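Long-range contacts in 2-hydroxyhepta-2,4-diene-1,7-dioate isomerase (Mycobacterium abscessus, PDB 3RR6), which is probably a metal-binding enzyme of the fumarylacetoacetate hydrolase family, perhaps with isomerase or acetylpyruvate hydrolase activity: residues A[8-13]-A[54-59]; A[17-22]-A[31-36]; A[123-128]-A[227-232]; A[130-135]-A[216-221]. One frame throughout, in Å; residues are numbered along the deposited sequence.

Contact 1 (A[8-13]-A[54-59]); sequences GRIASP and ADVRLL
I10 reaches V56 because its CG1 stands between the backbone N and the carbonyl carbon (chi1 57°), which brings I10 CD1 to 3.7 Å from V56 CG1, while I10 CG2 lies 3.8 Å from V56 CG2. A bend at chi3 (83°) turns the guanidinium of R57, in one of its two deposited conformers, across the methyl of A11; CB of A11 sits over one face, near the rim. Strands 6-12 and 57-58 run antiparallel here. A11 and R57 form a hydrogen-bonded pair, with A11 N to R57 O at 2.9 Å and R57 N to A11 O at 3.1 Å. Beyond them L59 N gives R9 O a nearly straight bond of 2.9 Å (171° at the hydrogen). I10 and L58 are the non-hydrogen-bonded pair between these links. R9 crosses L59 at about a right angle, with R9 NH1 3.7 Å from L59 CB and hydrogen-bonded to A60 O. A water accepts from R9 N at 3.0 Å and lies 2.8 Å from L59 O, which it can bridge to R9. Main-chain bonds thus close strand 57-58 onto strand 6-12 in the Rv2993c-like N-terminal region, W51 packing on I10, S12 and V56; across the segments both guanidinium groups meet only carbon atoms.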
loop_
_atom_site.group_PDB
_atom_site.type_symbol
_atom_site.label_atom_id
_atom_site.label_comp_id
_atom_site.label_asym_id
_atom_site.label_seq_id
_atom_site.Cartn_x
_atom_site.Cartn_y
_atom_site.Cartn_z
ATOM N N GLY A 8 12.769 4.375 -1.045
ATOM C CA GLY A 8 11.694 5.280 -1.399
ATOM C C GLY A 8 12.108 6.265 -2.455
ATOM O O GLY A 8 13.151 6.104 -3.096
ATOM N N ARG A 9 11.269 7.274 -2.644
ATOM C CA ARG A 9 11.482 8.292 -3.661
ATOM C C ARG A 9 11.317 9.653 -3.011
ATOM O O ARG A 9 10.468 9.828 -2.138
ATOM C CB ARG A 9 10.490 8.136 -4.817
ATOM C CG ARG A 9 10.727 6.882 -5.653
ATOM C CD ARG A 9 9.626 6.632 -6.663
ATOM N NE ARG A 9 9.577 7.668 -7.693
ATOM C CZ ARG A 9 8.647 8.615 -7.803
ATOM N NH1 ARG A 9 7.632 8.718 -6.945
ATOM N NH2 ARG A 9 8.741 9.496 -8.801
ATOM N N ILE A 10 12.167 10.587 -3.412
ATOM C CA ILE A 10 12.108 11.940 -2.870
ATOM C C ILE A 10 12.157 12.980 -3.958
ATOM O O ILE A 10 12.657 12.733 -5.049
ATOM C CB ILE A 10 13.254 12.230 -1.868
ATOM C CG1 ILE A 10 14.621 12.002 -2.525
ATOM C CG2 ILE A 10 13.088 11.375 -0.630
ATOM C CD1 ILE A 10 15.692 12.916 -2.026
ATOM N N ALA A 11 11.596 14.142 -3.631
ATOM C CA ALA A 11 11.798 15.360 -4.385
ATOM C C ALA A 11 12.795 16.183 -3.568
ATOM O O ALA A 11 12.517 16.549 -2.421
ATOM C CB ALA A 11 10.480 16.108 -4.543
ATOM N N SER A 12 13.971 16.422 -4.143
ATOM C CA SER A 12 15.000 17.258 -3.507
ATOM C C SER A 12 15.093 18.605 -4.236
ATOM O O SER A 12 14.427 18.808 -5.253
ATOM C CB SER A 12 16.348 16.529 -3.538
ATOM O OG SER A 12 16.898 16.507 -4.847
ATOM N N PRO A 13 15.919 19.539 -3.721
ATOM C CA PRO A 13 16.189 20.746 -4.513
ATOM C C PRO A 13 16.882 20.442 -5.844
ATOM O O PRO A 13 16.782 21.232 -6.787
ATOM C CB PRO A 13 17.114 21.571 -3.608
ATOM C CG PRO A 13 16.878 21.053 -2.225
ATOM C CD PRO A 13 16.534 19.603 -2.382
ATOM N N ALA A 54 15.079 15.484 6.562
ATOM C CA ALA A 54 14.289 16.678 6.866
ATOM C C ALA A 54 14.262 17.690 5.717
ATOM O O ALA A 54 13.298 18.447 5.585
ATOM C CB ALA A 54 14.812 17.346 8.145
ATOM N N ASP A 55 15.312 17.699 4.894
ATOM C CA ASP A 55 15.451 18.660 3.795
ATOM C C ASP A 55 14.732 18.268 2.505
ATOM O O ASP A 55 14.698 19.057 1.556
ATOM C CB ASP A 55 16.933 18.873 3.464
ATOM C CG ASP A 55 17.697 19.585 4.574
ATOM O OD1 ASP A 55 17.106 19.901 5.630
ATOM O OD2 ASP A 55 18.905 19.826 4.377
ATOM N N VAL A 56 14.177 17.058 2.455
ATOM C CA VAL A 56 13.546 16.558 1.234
ATOM C C VAL A 56 12.108 16.126 1.495
ATOM O O VAL A 56 11.663 16.043 2.649
ATOM C CB VAL A 56 14.361 15.398 0.607
ATOM C CG1 VAL A 56 15.773 15.881 0.255
ATOM C CG2 VAL A 56 14.403 14.195 1.536
ATOM N N ARG A 57 11.391 15.860 0.408
ATOM C CA ARG A 57 9.980 15.501 0.477
ATOM C C ARG A 57 9.780 14.082 -0.041
ATOM O O ARG A 57 10.102 13.796 -1.189
ATOM C CB ARG A 57 9.150 16.476 -0.359
ATOM C CG ARG A 57 7.660 16.401 -0.084
ATOM C CD ARG A 57 6.894 17.498 -0.811
ATOM N NE ARG A 57 6.605 17.149 -2.200
ATOM C CZ ARG A 57 7.191 17.713 -3.253
ATOM N NH1 ARG A 57 8.103 18.664 -3.085
ATOM N NH2 ARG A 57 6.860 17.330 -4.477
ATOM N N LEU A 58 9.248 13.213 0.813
ATOM C CA LEU A 58 8.927 11.841 0.434
ATOM C C LEU A 58 7.766 11.823 -0.557
ATOM O O LEU A 58 6.756 12.516 -0.371
ATOM C CB LEU A 58 8.550 10.995 1.659
ATOM C CG LEU A 58 9.677 10.630 2.622
ATOM C CD1 LEU A 58 9.118 10.075 3.931
ATOM C CD2 LEU A 58 10.619 9.634 1.958
ATOM N N LEU A 59 7.934 11.029 -1.606
ATOM C CA LEU A 59 6.917 10.790 -2.629
ATOM C C LEU A 59 6.405 9.363 -2.487
ATOM O O LEU A 59 6.849 8.632 -1.605
ATOM C CB LEU A 59 7.539 10.970 -4.012
ATOM C CG LEU A 59 8.278 12.283 -4.262
ATOM C CD1 LEU A 59 8.932 12.269 -5.625
ATOM C CD2 LEU A 59 7.311 13.456 -4.121
HETATM O O HOH W 1 9.019 7.210 -0.657
#

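Contact 2 (A[17-22]-A[31-36]); sequences AFVSIE and AIAREI
E22 and R34 pair across the two strands of a beta hairpin, and this polar grip contrasts with the close hydrocarbon packing elsewhere in the contact. R34 CG is anti to the backbone N (chi1 -175°), and the chain bends at chi3 to bring NE alongside E22. The guanidinium approaches side-on: R34 NE meets E22 OE2 at 3.2 Å and R34 NH2 meets E22 OE1 at 3.3 Å, both on the syn side of the carboxylate. The planes are 16° apart, so the groups meet edge to edge and nearly coplanar, although bonds of this length are not tight. S20 OG donates to the anti lone pair of E22 OE2 at 2.9 Å, giving that oxygen two donors, which probably limits rotation of the carboxylate. Both charged residues are partly exposed, and A31 at the turn end is exposed; the connecting turn is not modelled.

The tight part lies along the backbone and the apolar groups. S20 and R34, and E22 and I32, form hydrogen-bonded pairs, R34 N to S20 O being 2.8 Å at 171°. F18 and I36 lie side by side, pointing the same way, and F18 CD2 is 3.6 Å from I36 CD1. On the face of V19 and A33, both buried, their CB atoms are 4.1 Å apart. A water accepts from F18 N at 2.9 Å and donates to I36 O.

E35 is hydrogen-bonded to T47 and salt-bridged to R49. Strand 15-22 pairs along its other edge with strand 6-12, and strand 32-36 with strand 49-52, while F46 rests against S20, R34 and I36.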
loop_
_atom_site.group_PDB
_atom_site.type_symbol
_atom_site.label_atom_id
_atom_site.label_comp_id
_atom_site.label_asym_id
_atom_site.label_seq_id
_atom_site.Cartn_x
_atom_site.Cartn_y
_atom_site.Cartn_z
ATOM N N ALA A 17 14.539 11.529 -6.999
ATOM C CA ALA A 17 15.504 10.439 -6.868
ATOM C C ALA A 17 14.936 9.233 -6.123
ATOM O O ALA A 17 14.096 9.382 -5.244
ATOM C CB ALA A 17 16.744 10.941 -6.140
ATOM N N PHE A 18 15.421 8.048 -6.482
ATOM C CA PHE A 18 15.161 6.822 -5.734
ATOM C C PHE A 18 16.279 6.730 -4.701
ATOM O O PHE A 18 17.459 6.921 -5.040
ATOM C CB PHE A 18 15.159 5.605 -6.675
ATOM C CG PHE A 18 14.635 4.331 -6.054
ATOM C CD1 PHE A 18 13.303 4.211 -5.696
ATOM C CD2 PHE A 18 15.474 3.234 -5.850
ATOM C CE1 PHE A 18 12.819 3.030 -5.141
ATOM C CE2 PHE A 18 14.985 2.060 -5.305
ATOM C CZ PHE A 18 13.660 1.968 -4.938
ATOM N N VAL A 19 15.911 6.464 -3.449
ATOM C CA VAL A 19 16.840 6.562 -2.334
ATOM C C VAL A 19 16.741 5.415 -1.339
ATOM O O VAL A 19 15.702 4.759 -1.222
ATOM C CB VAL A 19 16.625 7.878 -1.539
ATOM C CG1 VAL A 19 17.021 9.077 -2.382
ATOM C CG2 VAL A 19 15.162 8.006 -1.058
ATOM N N SER A 20 17.849 5.196 -0.627
ATOM C CA SER A 20 17.869 4.412 0.598
ATOM C C SER A 20 17.738 5.384 1.772
ATOM O O SER A 20 18.486 6.367 1.860
ATOM C CB SER A 20 19.178 3.618 0.702
ATOM O OG SER A 20 19.315 2.975 1.960
ATOM N N ILE A 21 16.790 5.125 2.670
ATOM C CA ILE A 21 16.546 6.001 3.818
ATOM C C ILE A 21 17.158 5.367 5.060
ATOM O O ILE A 21 16.796 4.257 5.447
ATOM C CB ILE A 21 15.038 6.265 4.018
ATOM C CG1 ILE A 21 14.473 7.001 2.795
ATOM C CG2 ILE A 21 14.799 7.082 5.296
ATOM C CD1 ILE A 21 13.078 6.614 2.434
ATOM N N GLU A 22 18.102 6.074 5.675
ATOM C CA GLU A 22 18.914 5.502 6.739
ATOM C C GLU A 22 18.825 6.361 8.001
ATOM O O GLU A 22 18.902 7.587 7.937
ATOM C CB GLU A 22 20.359 5.346 6.250
ATOM C CG GLU A 22 20.475 4.355 5.080
ATOM C CD GLU A 22 21.764 4.453 4.294
ATOM O OE1 GLU A 22 22.789 4.903 4.852
ATOM O OE2 GLU A 22 21.750 4.067 3.103
ATOM N N ALA A 31 18.226 11.525 10.184
ATOM C CA ALA A 31 18.147 10.540 9.102
ATOM C C ALA A 31 18.601 11.129 7.765
ATOM O O ALA A 31 18.497 12.336 7.543
ATOM C CB ALA A 31 16.727 10.006 8.990
ATOM N N ILE A 32 19.098 10.274 6.870
ATOM C CA ILE A 32 19.529 10.717 5.541
ATOM C C ILE A 32 18.839 9.925 4.433
ATOM O O ILE A 32 18.383 8.806 4.658
ATOM C CB ILE A 32 21.064 10.606 5.349
ATOM C CG1 ILE A 32 21.540 9.151 5.444
ATOM C CG2 ILE A 32 21.800 11.482 6.368
ATOM C CD1 ILE A 32 22.994 8.964 5.052
ATOM N N ALA A 33 18.783 10.528 3.248
ATOM C CA ALA A 33 18.337 9.860 2.025
ATOM C C ALA A 33 19.528 9.765 1.074
ATOM O O ALA A 33 20.085 10.787 0.673
ATOM C CB ALA A 33 17.209 10.638 1.375
ATOM N N ARG A 34 19.913 8.541 0.721
ATOM C CA ARG A 34 21.100 8.281 -0.098
ATOM C C ARG A 34 20.662 7.873 -1.506
ATOM O O ARG A 34 19.980 6.863 -1.674
ATOM C CB ARG A 34 21.924 7.173 0.558
ATOM C CG ARG A 34 23.252 6.854 -0.109
ATOM C CD ARG A 34 23.879 5.601 0.499
ATOM N NE ARG A 34 24.196 5.768 1.917
ATOM C CZ ARG A 34 25.362 6.196 2.401
ATOM N NH1 ARG A 34 26.368 6.524 1.592
ATOM N NH2 ARG A 34 25.523 6.304 3.715
ATOM N N GLU A 35 21.052 8.659 -2.512
ATOM C CA GLU A 35 20.600 8.436 -3.879
ATOM C C GLU A 35 21.157 7.141 -4.472
ATOM O O GLU A 35 22.364 6.888 -4.429
ATOM C CB GLU A 35 20.975 9.621 -4.782
ATOM C CG GLU A 35 20.473 9.486 -6.213
ATOM C CD GLU A 35 20.889 10.637 -7.109
ATOM O OE1 GLU A 35 22.071 11.040 -7.062
ATOM O OE2 GLU A 35 20.033 11.133 -7.875
ATOM N N ILE A 36 20.264 6.347 -5.049
ATOM C CA ILE A 36 20.619 5.091 -5.689
ATOM C C ILE A 36 20.928 5.322 -7.172
ATOM O O ILE A 36 20.201 6.030 -7.876
ATOM C CB ILE A 36 19.491 4.048 -5.487
ATOM C CG1 ILE A 36 19.503 3.571 -4.036
ATOM C CG2 ILE A 36 19.632 2.857 -6.419
ATOM C CD1 ILE A 36 18.256 2.782 -3.638
HETATM O O HOH W 2 17.831 7.705 -8.140
#

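Contact 3 (A[123-128]-A[227-232]); sequences IVIGRP and DVILTG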
loop_
_atom_site.group_PDB
_atom_site.type_symbol
_atom_site.label_atom_id
_atom_site.label_comp_id
_atom_site.label_asym_id
_atom_site.label_seq_id
_atom_site.Cartn_x
_atom_site.Cartn_y
_atom_site.Cartn_z
ATOM N N ILE A 123 2.238 -5.117 -0.694
ATOM C CA ILE A 123 3.357 -5.889 -1.240
ATOM C C ILE A 123 3.898 -5.147 -2.458
ATOM O O ILE A 123 3.126 -4.720 -3.318
ATOM C CB ILE A 123 2.862 -7.257 -1.735
ATOM C CG1 ILE A 123 2.237 -8.082 -0.611
ATOM C CG2 ILE A 123 3.994 -8.061 -2.406
ATOM C CD1 ILE A 123 1.374 -9.221 -1.146
ATOM N N VAL A 124 5.215 -4.998 -2.550
ATOM C CA VAL A 124 5.844 -4.453 -3.747
ATOM C C VAL A 124 6.661 -5.554 -4.418
ATOM O O VAL A 124 7.586 -6.118 -3.814
ATOM C CB VAL A 124 6.728 -3.224 -3.461
ATOM C CG1 VAL A 124 7.270 -2.649 -4.785
ATOM C CG2 VAL A 124 5.942 -2.150 -2.663
ATOM N N ILE A 125 6.315 -5.857 -5.669
ATOM C CA ILE A 125 6.979 -6.904 -6.460
ATOM C C ILE A 125 8.349 -6.425 -6.941
ATOM O O ILE A 125 8.525 -5.254 -7.294
ATOM C CB ILE A 125 6.078 -7.304 -7.662
ATOM C CG1 ILE A 125 4.747 -7.876 -7.151
ATOM C CG2 ILE A 125 6.786 -8.244 -8.639
ATOM C CD1 ILE A 125 4.841 -9.190 -6.393
ATOM N N GLY A 126 9.334 -7.322 -6.898
ATOM C CA GLY A 126 10.707 -6.980 -7.264
ATOM C C GLY A 126 11.284 -7.668 -8.493
ATOM O O GLY A 126 12.382 -7.318 -8.917
ATOM N N ARG A 127 10.556 -8.639 -9.049
ATOM C CA ARG A 127 11.000 -9.391 -10.220
ATOM C C ARG A 127 9.818 -9.617 -11.150
ATOM O O ARG A 127 8.689 -9.733 -10.685
ATOM C CB ARG A 127 11.545 -10.754 -9.799
ATOM C CG ARG A 127 12.714 -10.707 -8.851
ATOM C CD ARG A 127 13.283 -12.091 -8.643
ATOM N NE ARG A 127 14.547 -12.056 -7.920
ATOM C CZ ARG A 127 15.331 -13.116 -7.744
ATOM N NH1 ARG A 127 14.973 -14.299 -8.234
ATOM N NH2 ARG A 127 16.468 -12.997 -7.075
ATOM N N PRO A 128 10.068 -9.684 -12.471
ATOM C CA PRO A 128 8.987 -10.105 -13.349
ATOM C C PRO A 128 8.645 -11.562 -13.067
ATOM O O PRO A 128 9.544 -12.399 -12.956
ATOM C CB PRO A 128 9.568 -9.929 -14.758
ATOM C CG PRO A 128 10.987 -9.873 -14.600
ATOM C CD PRO A 128 11.333 -9.494 -13.200
ATOM N N ASP A 227 5.216 -3.393 -9.339
ATOM C CA ASP A 227 3.787 -3.599 -9.124
ATOM C C ASP A 227 3.476 -3.713 -7.628
ATOM O O ASP A 227 4.275 -4.223 -6.843
ATOM C CB ASP A 227 3.279 -4.842 -9.857
ATOM C CG ASP A 227 3.100 -4.624 -11.348
ATOM O OD1 ASP A 227 3.241 -3.468 -11.825
ATOM O OD2 ASP A 227 2.817 -5.625 -12.044
ATOM N N VAL A 228 2.297 -3.245 -7.263
ATOM C CA VAL A 228 1.848 -3.223 -5.877
ATOM C C VAL A 228 0.636 -4.128 -5.732
ATOM O O VAL A 228 -0.266 -4.086 -6.568
ATOM C CB VAL A 228 1.494 -1.799 -5.458
ATOM C CG1 VAL A 228 0.837 -1.770 -4.077
ATOM C CG2 VAL A 228 2.743 -0.915 -5.462
ATOM N N ILE A 229 0.624 -4.950 -4.683
ATOM C CA ILE A 229 -0.564 -5.720 -4.311
ATOM C C ILE A 229 -0.995 -5.321 -2.900
ATOM O O ILE A 229 -0.258 -5.522 -1.930
ATOM C CB ILE A 229 -0.353 -7.245 -4.352
ATOM C CG1 ILE A 229 0.199 -7.689 -5.704
ATOM C CG2 ILE A 229 -1.696 -7.941 -4.048
ATOM C CD1 ILE A 229 0.665 -9.163 -5.725
ATOM N N LEU A 230 -2.181 -4.732 -2.786
ATOM C CA LEU A 230 -2.753 -4.389 -1.481
ATOM C C LEU A 230 -3.428 -5.629 -0.916
ATOM O O LEU A 230 -4.201 -6.286 -1.608
ATOM C CB LEU A 230 -3.752 -3.244 -1.612
ATOM C CG LEU A 230 -3.235 -1.948 -2.232
ATOM C CD1 LEU A 230 -4.326 -0.895 -2.216
ATOM C CD2 LEU A 230 -1.999 -1.445 -1.487
ATOM N N THR A 231 -3.147 -5.945 0.340
ATOM C CA THR A 231 -3.497 -7.262 0.884
ATOM C C THR A 231 -4.845 -7.358 1.611
ATOM O O THR A 231 -5.173 -8.412 2.142
ATOM C CB THR A 231 -2.392 -7.770 1.816
ATOM O OG1 THR A 231 -2.210 -6.845 2.897
ATOM C CG2 THR A 231 -1.074 -7.954 1.039
ATOM N N GLY A 232 -5.623 -6.282 1.597
ATOM C CA GLY A 232 -6.951 -6.254 2.219
ATOM C C GLY A 232 -6.980 -5.348 3.442
ATOM O O GLY A 232 -5.982 -4.727 3.796
#
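I123 N donates to I229 O at 2.8 Å, the shortest hydrogen bond between these two strands, and I229 N returns one to I123 O at 2.9 Å, which makes this an antiparallel hydrogen-bonded pair. I125 N then reaches D227 O, also at 2.9 Å and nearly straight (174°). Between these links V124 and V228 form the non-hydrogen-bonded pair, and V228 CA brings its hydrogen toward I123 O, with CA and O 3.2 Å apart.

Side chains occupy both faces. On that of I123 and I229, CG1 of I123 lies anti to the carbonyl carbon (chi1 -60°), and I123 CD1 comes to 3.5 Å from T231 CG2, the two side chains crossing at about a right angle. I125 CD1 approaches I229 CD1 at 4.2 Å. On the other face V124 CG2 and V228 CG2 are 4.4 Å apart, a looser meeting.

Every residue that touches here is buried, and its polar side-chain groups are accounted for: D227 is bound by S65, by K66 in a salt bridge and by the L224 amide, while T231 OG1 bonds to L121 O. Within the fumarylacetoacetate hydrolase domain, strand 228-230 lies between strand 115-125 and the parallel strand 67-70. Strand 141-152 pairs with the other edge of strand 115-125, and helix 210-220 packs over the face of I123 and I229 through V210 and I213.

Contact 4 (A[130-135]-A[216-221]); sequences KDVPAA and WVSAVM. With EDO (1,2-ethanediol), chain I.
The loop residue D131 has a left-handed backbone (phi 55°, psi 46°) and offers its N to S218 O at 2.9 Å, the donor standing well above the carbonyl plane and not on a lone pair. This is a loop-to-helix contact: the connection between strands 115-125 and 141-152 of the fumarylacetoacetate hydrolase domain meets the C-terminal part of helix 210-220. S218 is its buried centre. Its OG stands between the backbone N and the carbonyl carbon (chi1 74°), where it accepts V132 N at 3.0 Å and also bonds to V214 O one turn back in the helix. Two neighbouring loop amides are thus held by one serine, the first by its carbonyl and the second by its hydroxyl. V132 adds its CB beside that hydroxyl, 3.5 Å from S218 OG.

The aliphatic part of K130 lies over the carbonyls of S218 and A219, and its chain bends at chi2 and chi4. K130 CD comes to 3.2 Å from S218 O and K130 CE to 3.7 Å from A219 O. K130 N lies 3.0 Å from O1 of a 1,2-ethanediol molecule, probably from the crystallisation liquor and hydrogen-bonded to it, although the ligand's position is less sure because its C2 crowds K130 O. At the far end of the lysine, a water accepts from K130 NZ at 2.8 Å and donates to V220 O at 2.9 Å.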
loop_
_atom_site.group_PDB
_atom_site.type_symbol
_atom_site.label_atom_id
_atom_site.label_comp_id
_atom_site.label_asym_id
_atom_site.label_seq_id
_atom_site.Cartn_x
_atom_site.Cartn_y
_atom_site.Cartn_z
ATOM N N LYS A 130 5.302 -14.870 -12.949
ATOM C CA LYS A 130 4.036 -15.463 -13.369
ATOM C C LYS A 130 3.975 -16.874 -12.785
ATOM O O LYS A 130 4.997 -17.565 -12.723
ATOM C CB LYS A 130 3.966 -15.519 -14.892
ATOM C CG LYS A 130 2.668 -16.076 -15.474
ATOM C CD LYS A 130 1.522 -15.091 -15.357
ATOM C CE LYS A 130 0.198 -15.742 -15.710
ATOM N NZ LYS A 130 0.121 -16.123 -17.134
ATOM N N ASP A 131 2.791 -17.309 -12.362
ATOM C CA ASP A 131 2.607 -18.672 -11.832
ATOM C C ASP A 131 3.562 -18.979 -10.681
ATOM O O ASP A 131 4.186 -20.061 -10.629
ATOM C CB ASP A 131 2.775 -19.720 -12.945
ATOM C CG ASP A 131 1.750 -19.586 -14.039
ATOM O OD1 ASP A 131 0.595 -19.240 -13.739
ATOM O OD2 ASP A 131 2.099 -19.857 -15.214
ATOM N N VAL A 132 3.677 -18.037 -9.752
ATOM C CA VAL A 132 4.565 -18.187 -8.600
ATOM C C VAL A 132 3.867 -19.021 -7.533
ATOM O O VAL A 132 2.782 -18.664 -7.090
ATOM C CB VAL A 132 4.927 -16.807 -7.998
ATOM C CG1 VAL A 132 5.890 -16.952 -6.817
ATOM C CG2 VAL A 132 5.535 -15.889 -9.051
ATOM N N PRO A 133 4.480 -20.140 -7.094
ATOM C CA PRO A 133 3.916 -20.836 -5.937
ATOM C C PRO A 133 4.121 -20.024 -4.657
ATOM O O PRO A 133 5.088 -19.267 -4.557
ATOM C CB PRO A 133 4.708 -22.148 -5.883
ATOM C CG PRO A 133 5.964 -21.867 -6.610
ATOM C CD PRO A 133 5.724 -20.754 -7.574
ATOM N N ALA A 134 3.218 -20.174 -3.689
ATOM C CA ALA A 134 3.273 -19.384 -2.459
ATOM C C ALA A 134 4.649 -19.436 -1.803
ATOM O O ALA A 134 5.154 -18.425 -1.328
ATOM C CB ALA A 134 2.197 -19.835 -1.494
ATOM N N ALA A 135 5.279 -20.617 -1.803
ATOM C CA ALA A 135 6.619 -20.763 -1.225
ATOM C C ALA A 135 7.728 -19.931 -1.883
ATOM O O ALA A 135 8.748 -19.668 -1.237
ATOM C CB ALA A 135 7.030 -22.264 -1.188
ATOM N N TRP A 216 -2.189 -16.432 -6.038
ATOM C CA TRP A 216 -3.455 -16.199 -6.734
ATOM C C TRP A 216 -3.300 -15.163 -7.842
ATOM O O TRP A 216 -3.704 -15.409 -8.990
ATOM C CB TRP A 216 -4.532 -15.755 -5.743
ATOM C CG TRP A 216 -5.893 -15.578 -6.330
ATOM C CD1 TRP A 216 -6.436 -14.415 -6.810
ATOM C CD2 TRP A 216 -6.906 -16.583 -6.478
ATOM N NE1 TRP A 216 -7.717 -14.643 -7.256
ATOM C CE2 TRP A 216 -8.034 -15.960 -7.056
ATOM C CE3 TRP A 216 -6.974 -17.945 -6.169
ATOM C CZ2 TRP A 216 -9.210 -16.656 -7.337
ATOM C CZ3 TRP A 216 -8.141 -18.631 -6.452
ATOM C CH2 TRP A 216 -9.243 -17.983 -7.034
ATOM N N VAL A 217 -2.732 -14.011 -7.503
ATOM C CA VAL A 217 -2.640 -12.906 -8.466
ATOM C C VAL A 217 -1.728 -13.294 -9.634
ATOM O O VAL A 217 -2.065 -13.058 -10.786
ATOM C CB VAL A 217 -2.174 -11.617 -7.810
ATOM C CG1 VAL A 217 -1.960 -10.517 -8.883
ATOM C CG2 VAL A 217 -3.182 -11.161 -6.765
ATOM N N SER A 218 -0.576 -13.903 -9.337
ATOM C CA SER A 218 0.367 -14.241 -10.406
ATOM C C SER A 218 -0.083 -15.422 -11.262
ATOM O O SER A 218 0.465 -15.627 -12.336
ATOM C CB SER A 218 1.765 -14.485 -9.852
ATOM O OG SER A 218 1.840 -15.735 -9.189
ATOM N N ALA A 219 -1.061 -16.205 -10.809
ATOM C CA ALA A 219 -1.653 -17.230 -11.661
ATOM C C ALA A 219 -2.533 -16.590 -12.738
ATOM O O ALA A 219 -2.689 -17.140 -13.833
ATOM C CB ALA A 219 -2.481 -18.210 -10.817
ATOM N N VAL A 220 -3.108 -15.438 -12.408
ATOM C CA VAL A 220 -3.955 -14.678 -13.342
ATOM C C VAL A 220 -3.119 -13.859 -14.311
ATOM O O VAL A 220 -3.267 -13.994 -15.521
ATOM C CB VAL A 220 -4.900 -13.721 -12.592
ATOM C CG1 VAL A 220 -5.806 -12.974 -13.569
ATOM C CG2 VAL A 220 -5.760 -14.478 -11.601
ATOM N N MET A 221 -2.236 -13.017 -13.776
ATOM C CA MET A 221 -1.558 -11.991 -14.573
ATOM C C MET A 221 -0.075 -11.933 -14.256
ATOM O O MET A 221 0.341 -12.119 -13.103
ATOM C CB MET A 221 -2.189 -10.615 -14.330
ATOM C CG MET A 221 -2.173 -10.152 -12.888
ATOM S SD MET A 221 -3.185 -8.672 -12.624
ATOM C CE MET A 221 -4.838 -9.378 -12.706
HETATM C C1 EDO I . 8.276 -16.600 -12.425
HETATM O O1 EDO I . 7.651 -16.502 -13.714
HETATM C C2 EDO I . 7.446 -17.383 -11.417
HETATM O O2 EDO I . 7.216 -18.764 -11.783
HETATM O O HOH W 3 -2.630 -16.133 -17.415
HETATM O O HOH W 4 -1.401 -19.222 -15.141
#

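The contacts fall into two groups. Contacts 1 and 2, centres 9 Å apart, share one patch of the N-terminal domain: strands 6-12 and 15-22 are neighbours, with G8 O 2.8 Å from V19 N and I10 N 2.9 Å from A17 O. Contacts 3 and 4, centres 12 Å apart, belong to the hydrolase domain and touch through I229 CD1 and V217 CB at 4.3 Å, joining strand to helix. Between the groups, the centres of contacts 1 and 3 are about 23 Å apart, and contacts 1 and 4 lie on opposite sides of the chain's centre. Ethanediol, probably from the crystallisation liquor, lies at contact 4 and also about 4 Å from the side chains of L58 and F18; none of it is evidence of an active site.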